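Local structure of angiopoietin-related protein 4 (Homo sapiens, 6U73) at residues Asn99-Gln104 with Lys197-Arg202; Ser173-Gln178 with Lys192-Lys197. The protein inactivates lipoprotein lipase and so regulates triglyceride clearance from the blood, and restrains endothelial cell proliferation and migration. All coordinates share one frame; numbering follows the deposited sequence.

Overall arrangement
Both contacts lie in the fibrinogen C-terminal domain, their centres about 11 Å apart. Along the chain the order is 99-104, 173-178, 192-197 and 197-202, so that contact 2 lies between the two halves of contact 1, meeting the second at the shared Lys197. There strand 195-196 runs directly into the short helix 197-200. Contact 2 is a buried two-strand sheet, whereas contact 1 sets that helix at the surface against strand 100-109 of the large antiparallel sheet. Leu103 CD1 approaches Trp196 CZ2 at 3.7 Å. Two successive residues of these adjoining elements thus meet opposite ends of the bound myristic acid: Lys197 its carboxyl group, Trp196 the end of its tail.

Contact 1: residues Asn99-Gln104 with Lys197-Arg202; sequences NAELLQ and KTWRGR. With MYR (myristic acid), chain B.
Strand residue Glu101 and Trp199 of the short helix 197-200 mark the closest backbone approach, their CA atoms 8.0 Å apart; no hydrogen bond joins the segments, and the Trp199 side chain bridges the interval. With its CG anti to the backbone N (chi1 -170°), the indole reaches across to the strand and takes Glu101 CB over the centre of one face, a CH-pi contact of 3.6 Å to the centroid of the six-membered ring. Beyond CB the Glu101 chain bends at chi2 and lays its carboxylate nearly parallel to the indole, the planes 13° apart, with OE1 3.8 Å from Trp199 CD1. The carbonyl O of Asn99 lies at the ring edge, in plane, 3.3 Å from Trp199 CH2.

In the fibrinogen-type domain this joins the segment after strand 195-196 to the start of strand 100-109 in the main antiparallel sheet, where the backbone of Glu101 is hydrogen-bonded to that of Leu93 in strand 87-94. Arg200 CG lies over the other indole face, toward its rim, and one guanidinium face has Trp199 CE2 over its centre. Asn99 ND2 and Arg200 NH2 stand 3.8 Å apart, amide and guanidinium planes 84° to each other; both side chains turn to Asp95, Asn99 by a hydrogen bond and Arg200 by a salt bridge. Lys197 NZ lies by O2 of the myristic acid, at a doubtfully short 2.5 Å; Thr169 also binds this ligand.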
ATOM      1  N   ASN A  99       2.153  -7.783  18.553  1.00 46.07           N
ATOM      2  CA  ASN A  99       1.723  -6.397  18.688  1.00 41.24           C
ATOM      3  C   ASN A  99       1.267  -5.865  17.338  1.00 41.75           C
ATOM      4  O   ASN A  99       1.912  -6.097  16.311  1.00 40.44           O
ATOM      5  CB  ASN A  99       2.848  -5.512  19.210  1.00 35.26           C
ATOM      6  CG  ASN A  99       3.480  -6.035  20.476  1.00 44.21           C
ATOM      7  OD1 ASN A  99       2.802  -6.257  21.473  1.00 47.72           O
ATOM      8  ND2 ASN A  99       4.799  -6.187  20.455  1.00 46.45           N
ATOM      9  N   ALA A 100       0.168  -5.124  17.344  1.00 41.92           N
ATOM     10  CA  ALA A 100      -0.376  -4.534  16.135  1.00 44.75           C
ATOM     11  C   ALA A 100      -0.382  -3.019  16.263  1.00 47.14           C
ATOM     12  O   ALA A 100      -0.626  -2.476  17.346  1.00 50.61           O
ATOM     13  CB  ALA A 100      -1.790  -5.055  15.845  1.00 38.79           C
ATOM     14  N   GLU A 101      -0.100  -2.337  15.154  1.00 48.65           N
ATOM     15  CA  GLU A 101      -0.095  -0.878  15.105  1.00 40.43           C
ATOM     16  C   GLU A 101      -1.028  -0.439  13.985  1.00 43.99           C
ATOM     17  O   GLU A 101      -0.801  -0.780  12.816  1.00 40.47           O
ATOM     18  CB  GLU A 101       1.325  -0.343  14.888  1.00 35.33           C
ATOM     19  CG  GLU A 101       1.405   1.157  14.664  1.00 39.50           C
ATOM     20  CD  GLU A 101       1.359   1.961  15.964  1.00 45.99           C
ATOM     21  OE1 GLU A 101       2.030   3.013  16.037  1.00 50.95           O
ATOM     22  OE2 GLU A 101       0.646   1.551  16.908  1.00 54.20           O
ATOM     23  N   LEU A 102      -2.077   0.297  14.339  1.00 35.01           N
ATOM     24  CA  LEU A 102      -3.124   0.687  13.397  1.00 32.13           C
ATOM     25  C   LEU A 102      -2.963   2.169  13.084  1.00 29.81           C
ATOM     26  O   LEU A 102      -3.150   3.018  13.959  1.00 46.80           O
ATOM     27  CB  LEU A 102      -4.511   0.396  13.967  1.00 33.33           C
ATOM     28  CG  LEU A 102      -4.853  -1.029  14.446  1.00 59.22           C
ATOM     29  CD1 LEU A 102      -6.364  -1.184  14.660  1.00 54.82           C
ATOM     30  CD2 LEU A 102      -4.348  -2.127  13.495  1.00 39.82           C
ATOM     31  N   LEU A 103      -2.628   2.478  11.839  1.00 33.38           N
ATOM     32  CA  LEU A 103      -2.405   3.838  11.376  1.00 28.33           C
ATOM     33  C   LEU A 103      -3.422   4.209  10.307  1.00 33.40           C
ATOM     34  O   LEU A 103      -3.902   3.357   9.559  1.00 41.49           O
ATOM     35  CB  LEU A 103      -0.997   3.991  10.794  1.00 34.05           C
ATOM     36  CG  LEU A 103       0.168   3.561  11.680  1.00 45.18           C
ATOM     37  CD1 LEU A 103       1.457   3.509  10.879  1.00 33.14           C
ATOM     38  CD2 LEU A 103       0.297   4.512  12.875  1.00 38.64           C
ATOM     39  N   GLN A 104      -3.699   5.507  10.192  1.00 37.98           N
ATOM     40  CA  GLN A 104      -4.673   5.995   9.227  1.00 35.68           C
ATOM     41  C   GLN A 104      -4.247   7.377   8.755  1.00 38.28           C
ATOM     42  O   GLN A 104      -3.902   8.222   9.581  1.00 44.75           O
ATOM     43  CB  GLN A 104      -6.072   6.032   9.856  1.00 39.25           C
ATOM     44  CG  GLN A 104      -7.222   6.044   8.864  1.00 46.04           C
ATOM     45  CD  GLN A 104      -8.577   5.699   9.516  1.00 55.33           C
ATOM     46  OE1 GLN A 104      -9.528   6.471   9.428  1.00 51.39           O
ATOM     47  NE2 GLN A 104      -8.662   4.534  10.160  1.00 39.04           N
ATOM     48  N   LYS A 197       9.816   2.232   9.274  1.00 40.99           N
ATOM     49  CA  LYS A 197      10.879   2.796  10.150  1.00 39.21           C
ATOM     50  C   LYS A 197      10.420   3.354  11.497  1.00 41.48           C
ATOM     51  O   LYS A 197      11.026   3.007  12.482  1.00 45.81           O
ATOM     52  CB  LYS A 197      11.763   3.807   9.423  1.00 45.19           C
ATOM     53  CG  LYS A 197      13.008   4.198  10.201  1.00 44.05           C
ATOM     54  CD  LYS A 197      13.912   5.152   9.493  1.00 52.73           C
ATOM     55  CE  LYS A 197      13.301   6.522   9.315  1.00 51.97           C
ATOM     56  NZ  LYS A 197      14.040   7.314   8.312  1.00 56.45           N
ATOM     57  N   THR A 198       9.393   4.184  11.527  1.00 39.96           N
ATOM     58  CA  THR A 198       9.032   4.857  12.768  1.00 42.72           C
ATOM     59  C   THR A 198       8.336   3.947  13.767  1.00 41.55           C
ATOM     60  O   THR A 198       8.198   4.335  14.926  1.00 49.75           O
ATOM     61  CB  THR A 198       8.148   6.075  12.491  1.00 39.72           C
ATOM     62  OG1 THR A 198       6.915   5.653  11.908  1.00 47.39           O
ATOM     63  CG2 THR A 198       8.850   7.016  11.552  1.00 34.25           C
ATOM     64  N   TRP A 199       7.939   2.760  13.363  1.00 41.34           N
ATOM     65  CA  TRP A 199       7.353   1.845  14.360  1.00 44.19           C
ATOM     66  C   TRP A 199       8.444   0.970  14.983  1.00 49.39           C
ATOM     67  O   TRP A 199       8.850   1.250  16.070  1.00 49.47           O
ATOM     68  CB  TRP A 199       6.176   1.034  13.811  1.00 39.04           C
ATOM     69  CG  TRP A 199       5.447   0.304  14.891  1.00 39.35           C
ATOM     70  CD1 TRP A 199       5.158   0.780  16.125  1.00 42.83           C
ATOM     71  CD2 TRP A 199       4.960  -1.044  14.878  1.00 33.73           C
ATOM     72  NE1 TRP A 199       4.520  -0.158  16.869  1.00 40.67           N
ATOM     73  CE2 TRP A 199       4.387  -1.289  16.135  1.00 42.37           C
ATOM     74  CE3 TRP A 199       4.946  -2.068  13.942  1.00 34.51           C
ATOM     75  CZ2 TRP A 199       3.798  -2.497  16.465  1.00 34.78           C
ATOM     76  CZ3 TRP A 199       4.377  -3.271  14.269  1.00 35.50           C
ATOM     77  CH2 TRP A 199       3.810  -3.480  15.511  1.00 42.85           C
ATOM     78  N   ARG A 200       8.930  -0.030  14.273  1.00 47.47           N
ATOM     79  CA  ARG A 200       9.888  -0.976  14.833  1.00 48.73           C
ATOM     80  C   ARG A 200      11.309  -0.799  14.308  1.00 44.29           C
ATOM     81  O   ARG A 200      12.200  -1.554  14.719  1.00 46.58           O
ATOM     82  CB  ARG A 200       9.415  -2.420  14.588  1.00 44.40           C
ATOM     83  CG  ARG A 200       8.142  -2.816  15.353  1.00 38.23           C
ATOM     84  CD  ARG A 200       8.475  -3.054  16.826  1.00 49.38           C
ATOM     85  NE  ARG A 200       7.311  -3.299  17.684  1.00 48.63           N
ATOM     86  CZ  ARG A 200       6.880  -2.446  18.614  1.00 48.08           C
ATOM     87  NH1 ARG A 200       7.495  -1.285  18.787  1.00 48.01           N
ATOM     88  NH2 ARG A 200       5.827  -2.740  19.361  1.00 41.73           N
ATOM     89  N   GLY A 201      11.553   0.167  13.436  1.00 44.34           N
ATOM     90  CA  GLY A 201      12.893   0.454  12.971  1.00 34.20           C
ATOM     91  C   GLY A 201      13.079   0.113  11.496  1.00 39.02           C
ATOM     92  O   GLY A 201      12.344  -0.689  10.905  1.00 48.97           O
ATOM     93  N   ARG A 202      14.110   0.724  10.910  1.00 40.17           N
ATOM     94  CA  ARG A 202      14.421   0.532   9.492  1.00 46.87           C
ATOM     95  C   ARG A 202      14.626  -0.936   9.132  1.00 44.31           C
ATOM     96  O   ARG A 202      14.285  -1.354   8.017  1.00 41.63           O
ATOM     97  CB  ARG A 202      15.677   1.328   9.127  1.00 37.50           C
ATOM     98  CG  ARG A 202      16.255   1.003   7.756  1.00 38.42           C
ATOM     99  CD  ARG A 202      15.316   1.476   6.659  1.00 34.32           C
ATOM    100  NE  ARG A 202      15.776   1.103   5.323  1.00 38.36           N
ATOM    101  CZ  ARG A 202      15.557  -0.082   4.769  1.00 40.26           C
ATOM    102  NH1 ARG A 202      14.891  -1.015   5.441  1.00 40.27           N
ATOM    103  NH2 ARG A 202      16.007  -0.338   3.550  1.00 39.64           N
TER
HETATM  104  C1  MYR B 501      12.080   9.242   6.605  1.00 71.70           C
HETATM  105  O1  MYR B 501      12.723   8.698   5.670  1.00 58.19           O
HETATM  106  O2  MYR B 501      12.070   8.719   7.750  1.00 66.70           O
HETATM  107  C2  MYR B 501      11.312  10.538   6.351  1.00 54.99           C
HETATM  108  C3  MYR B 501      10.537  10.421   5.040  1.00 50.48           C
HETATM  109  C4  MYR B 501       9.345  11.375   5.067  1.00 50.60           C
HETATM  110  C5  MYR B 501       8.094  10.640   4.590  1.00 48.57           C
HETATM  111  C6  MYR B 501       8.116  10.536   3.066  1.00 57.27           C
HETATM  112  C7  MYR B 501       6.689  10.392   2.544  1.00 50.45           C
HETATM  113  C8  MYR B 501       6.125   9.039   2.971  1.00 47.65           C
HETATM  114  C9  MYR B 501       5.564   8.312   1.751  1.00 41.38           C
HETATM  115  C10 MYR B 501       5.852   6.818   1.872  1.00 32.00           C
HETATM  116  C11 MYR B 501       4.585   6.028   1.555  1.00 39.55           C
HETATM  117  C12 MYR B 501       3.597   6.165   2.711  1.00 36.19           C
HETATM  118  C13 MYR B 501       2.555   5.053   2.625  1.00 40.54           C
HETATM  119  C14 MYR B 501       1.346   5.422   3.482  1.00 44.47           C

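Contact 2: residues Ser173-Gln178 with Lys192-Lys197. With MYR (myristic acid), chain B.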
ATOM      1  N   SER A 173       9.559   3.420   4.487  1.00 29.59           N
ATOM      2  CA  SER A 173       8.776   2.198   4.627  1.00 34.36           C
ATOM      3  C   SER A 173       8.895   1.393   3.348  1.00 33.89           C
ATOM      4  O   SER A 173       9.362   1.882   2.315  1.00 29.77           O
ATOM      5  CB  SER A 173       7.297   2.482   4.917  1.00 27.27           C
ATOM      6  OG  SER A 173       6.798   3.448   4.008  1.00 33.65           O
ATOM      7  N   ASN A 174       8.456   0.143   3.445  1.00 34.55           N
ATOM      8  CA  ASN A 174       8.263  -0.751   2.316  1.00 29.10           C
ATOM      9  C   ASN A 174       7.485  -1.955   2.808  1.00 30.50           C
ATOM     10  O   ASN A 174       8.080  -2.914   3.310  1.00 30.26           O
ATOM     11  CB  ASN A 174       9.586  -1.205   1.714  1.00 30.05           C
ATOM     12  CG  ASN A 174       9.398  -2.012   0.448  1.00 31.52           C
ATOM     13  OD1 ASN A 174       8.266  -2.231  -0.014  1.00 30.36           O
ATOM     14  ND2 ASN A 174      10.502  -2.461  -0.125  1.00 28.25           N
ATOM     15  N   LEU A 175       6.158  -1.905   2.701  1.00 32.19           N
ATOM     16  CA  LEU A 175       5.356  -3.051   3.102  1.00 28.29           C
ATOM     17  C   LEU A 175       5.306  -4.128   2.021  1.00 29.41           C
ATOM     18  O   LEU A 175       4.757  -5.206   2.263  1.00 31.51           O
ATOM     19  CB  LEU A 175       3.947  -2.590   3.474  1.00 27.08           C
ATOM     20  CG  LEU A 175       3.854  -1.495   4.545  1.00 29.45           C
ATOM     21  CD1 LEU A 175       2.418  -1.324   5.030  1.00 29.15           C
ATOM     22  CD2 LEU A 175       4.779  -1.788   5.720  1.00 33.03           C
ATOM     23  N   ASN A 176       5.895  -3.869   0.853  1.00 29.37           N
ATOM     24  CA  ASN A 176       5.914  -4.813  -0.249  1.00 33.40           C
ATOM     25  C   ASN A 176       7.293  -5.437  -0.448  1.00 39.25           C
ATOM     26  O   ASN A 176       7.557  -6.041  -1.491  1.00 28.73           O
ATOM     27  CB  ASN A 176       5.423  -4.116  -1.518  1.00 29.56           C
ATOM     28  CG  ASN A 176       3.929  -3.794  -1.448  1.00 32.00           C
ATOM     29  OD1 ASN A 176       3.209  -4.391  -0.655  1.00 25.84           O
ATOM     30  ND2 ASN A 176       3.466  -2.860  -2.275  1.00 27.98           N
ATOM     31  N   GLY A 177       8.172  -5.318   0.538  1.00 29.33           N
ATOM     32  CA  GLY A 177       9.484  -5.906   0.420  1.00 34.77           C
ATOM     33  C   GLY A 177       9.452  -7.420   0.581  1.00 34.92           C
ATOM     34  O   GLY A 177       8.408  -8.075   0.599  1.00 31.97           O
ATOM     35  N   GLN A 178      10.651  -7.976   0.703  1.00 38.36           N
ATOM     36  CA  GLN A 178      10.815  -9.418   0.811  1.00 37.18           C
ATOM     37  C   GLN A 178      10.418  -9.909   2.196  1.00 32.48           C
ATOM     38  O   GLN A 178      10.743  -9.286   3.212  1.00 38.04           O
ATOM     39  CB  GLN A 178      12.265  -9.805   0.522  1.00 40.53           C
ATOM     40  CG  GLN A 178      12.445 -11.292   0.269  1.00 56.97           C
ATOM     41  CD  GLN A 178      13.849 -11.631  -0.182  1.00 55.91           C
ATOM     42  OE1 GLN A 178      14.543 -10.801  -0.784  1.00 47.40           O
ATOM     43  NE2 GLN A 178      14.283 -12.855   0.120  1.00 53.88           N
ATOM     44  N   LYS A 192      16.045  -5.144   2.374  1.00 38.37           N
ATOM     45  CA  LYS A 192      15.062  -5.509   1.362  1.00 37.17           C
ATOM     46  C   LYS A 192      13.749  -6.004   1.955  1.00 44.86           C
ATOM     47  O   LYS A 192      12.887  -6.486   1.211  1.00 38.05           O
ATOM     48  CB  LYS A 192      15.623  -6.592   0.442  1.00 35.86           C
ATOM     49  CG  LYS A 192      16.772  -6.139  -0.436  1.00 47.70           C
ATOM     50  CD  LYS A 192      17.502  -7.338  -1.024  1.00 52.16           C
ATOM     51  CE  LYS A 192      18.476  -6.914  -2.108  1.00 60.72           C
ATOM     52  NZ  LYS A 192      17.763  -6.430  -3.318  1.00 64.75           N
ATOM     53  N   GLY A 193      13.577  -5.903   3.272  1.00 37.28           N
ATOM     54  CA  GLY A 193      12.476  -6.541   3.956  1.00 34.48           C
ATOM     55  C   GLY A 193      11.230  -5.684   3.999  1.00 37.77           C
ATOM     56  O   GLY A 193      11.101  -4.671   3.307  1.00 34.99           O
ATOM     57  N   ILE A 194      10.298  -6.121   4.836  1.00 32.61           N
ATOM     58  CA  ILE A 194       9.018  -5.464   5.062  1.00 34.08           C
ATOM     59  C   ILE A 194       9.169  -4.592   6.307  1.00 39.81           C
ATOM     60  O   ILE A 194       9.297  -5.102   7.430  1.00 33.97           O
ATOM     61  CB  ILE A 194       7.901  -6.500   5.227  1.00 35.43           C
ATOM     62  CG1 ILE A 194       7.876  -7.440   4.011  1.00 32.36           C
ATOM     63  CG2 ILE A 194       6.548  -5.822   5.483  1.00 28.65           C
ATOM     64  CD1 ILE A 194       7.031  -8.682   4.221  1.00 31.74           C
ATOM     65  N   PHE A 195       9.170  -3.273   6.130  1.00 32.06           N
ATOM     66  CA  PHE A 195       9.548  -2.405   7.233  1.00 34.05           C
ATOM     67  C   PHE A 195       8.708  -1.139   7.234  1.00 31.99           C
ATOM     68  O   PHE A 195       8.169  -0.717   6.211  1.00 34.79           O
ATOM     69  CB  PHE A 195      11.051  -2.065   7.187  1.00 31.59           C
ATOM     70  CG  PHE A 195      11.425  -0.998   6.183  1.00 34.78           C
ATOM     71  CD1 PHE A 195      11.657  -1.322   4.853  1.00 37.74           C
ATOM     72  CD2 PHE A 195      11.588   0.321   6.581  1.00 32.60           C
ATOM     73  CE1 PHE A 195      12.028  -0.335   3.929  1.00 34.39           C
ATOM     74  CE2 PHE A 195      11.955   1.313   5.673  1.00 27.98           C
ATOM     75  CZ  PHE A 195      12.181   0.988   4.349  1.00 32.46           C
ATOM     76  N   TRP A 196       8.603  -0.546   8.418  1.00 32.67           N
ATOM     77  CA  TRP A 196       7.991   0.769   8.623  1.00 35.73           C
ATOM     78  C   TRP A 196       8.837   1.443   9.703  1.00 37.21           C
ATOM     79  O   TRP A 196       8.716   1.101  10.881  1.00 39.50           O
ATOM     80  CB  TRP A 196       6.536   0.624   9.042  1.00 30.46           C
ATOM     81  CG  TRP A 196       5.808   1.902   9.174  1.00 36.14           C
ATOM     82  CD1 TRP A 196       5.825   2.741  10.245  1.00 41.53           C
ATOM     83  CD2 TRP A 196       4.942   2.505   8.203  1.00 40.02           C
ATOM     84  NE1 TRP A 196       5.026   3.831  10.005  1.00 36.49           N
ATOM     85  CE2 TRP A 196       4.470   3.712   8.759  1.00 37.15           C
ATOM     86  CE3 TRP A 196       4.515   2.138   6.921  1.00 32.80           C
ATOM     87  CZ2 TRP A 196       3.599   4.558   8.080  1.00 28.68           C
ATOM     88  CZ3 TRP A 196       3.651   2.980   6.243  1.00 32.17           C
ATOM     89  CH2 TRP A 196       3.203   4.182   6.826  1.00 31.44           C
ATOM     90  N   LYS A 197       9.816   2.232   9.274  1.00 40.99           N
ATOM     91  CA  LYS A 197      10.879   2.796  10.150  1.00 39.21           C
ATOM     92  C   LYS A 197      10.420   3.354  11.497  1.00 41.48           C
ATOM     93  O   LYS A 197      11.026   3.007  12.482  1.00 45.81           O
ATOM     94  CB  LYS A 197      11.763   3.807   9.423  1.00 45.19           C
ATOM     95  CG  LYS A 197      13.008   4.198  10.201  1.00 44.05           C
ATOM     96  CD  LYS A 197      13.912   5.152   9.493  1.00 52.73           C
ATOM     97  CE  LYS A 197      13.301   6.522   9.315  1.00 51.97           C
ATOM     98  NZ  LYS A 197      14.040   7.314   8.312  1.00 56.45           N
TER
HETATM   99  C1  MYR B 501      12.080   9.242   6.605  1.00 71.70           C
HETATM  100  O1  MYR B 501      12.723   8.698   5.670  1.00 58.19           O
HETATM  101  O2  MYR B 501      12.070   8.719   7.750  1.00 66.70           O
HETATM  102  C2  MYR B 501      11.312  10.538   6.351  1.00 54.99           C
HETATM  103  C3  MYR B 501      10.537  10.421   5.040  1.00 50.48           C
HETATM  104  C4  MYR B 501       9.345  11.375   5.067  1.00 50.60           C
HETATM  105  C5  MYR B 501       8.094  10.640   4.590  1.00 48.57           C
HETATM  106  C6  MYR B 501       8.116  10.536   3.066  1.00 57.27           C
HETATM  107  C7  MYR B 501       6.689  10.392   2.544  1.00 50.45           C
HETATM  108  C8  MYR B 501       6.125   9.039   2.971  1.00 47.65           C
HETATM  109  C9  MYR B 501       5.564   8.312   1.751  1.00 41.38           C
HETATM  110  C10 MYR B 501       5.852   6.818   1.872  1.00 32.00           C
HETATM  111  C11 MYR B 501       4.585   6.028   1.555  1.00 39.55           C
HETATM  112  C12 MYR B 501       3.597   6.165   2.711  1.00 36.19           C
HETATM  113  C13 MYR B 501       2.555   5.053   2.625  1.00 40.54           C
HETATM  114  C14 MYR B 501       1.346   5.422   3.482  1.00 44.47           C
HETATM  115  O   HOH W   1      12.521  -2.962   1.647  1.00 33.50           O
HETATM  116  O   HOH W   2      10.721  -8.574   5.903  1.00 32.26           O
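Asn174 and Phe195 form an antiparallel hydrogen-bonded pair: Asn174 N donates to Phe195 O at 2.9 Å, nearly straight at 168°, and Phe195 N returns a bond to Asn174 O. Phe195 holds its CG between its own backbone N and carbonyl carbon (chi1 78°), which folds the ring back over the opposite strand. One face thus covers the peptide between Ser173 and Asn174, and CE1 meets Asn174 CB at 3.4 Å. The ring also makes a cation-pi contact with Arg202. With it cut back to an alanine here, that peptide is likely to lose its cover and the Arg202 guanidinium its aromatic partner. The neighbouring non-hydrogen-bonded pair, Ser173 and Trp196, points to the other face of this two-strand sheet, with Ser173 CB 3.4 Å from Trp196 CE3. Leu175 CD2 comes to the indole edge, near its plane, as does myristic acid C14, 4.0 Å from Trp196 CH2.

Further along, Gln178 N donates to Lys192 O at 2.7 Å, in the carbonyl plane. Between these pairings lies a type I turn from Asn174 to Gly177, in which Asn174 OD1 accepts from Asn176 N as an Asx turn. Asn174 ND2 donates to Ser162 O and to a water that bridges to Gly193 O; Ser173 OG is hydrogen-bonded to Trp165 NE1, and Arg46 NH1 to Leu175 O and Gly177 O. Several buried backbone polar atoms of this fibrinogen domain are thus met by backbone partners, the Arg46 side chain and water, while Trp196 offers the fatty-acid tail an apolar contact.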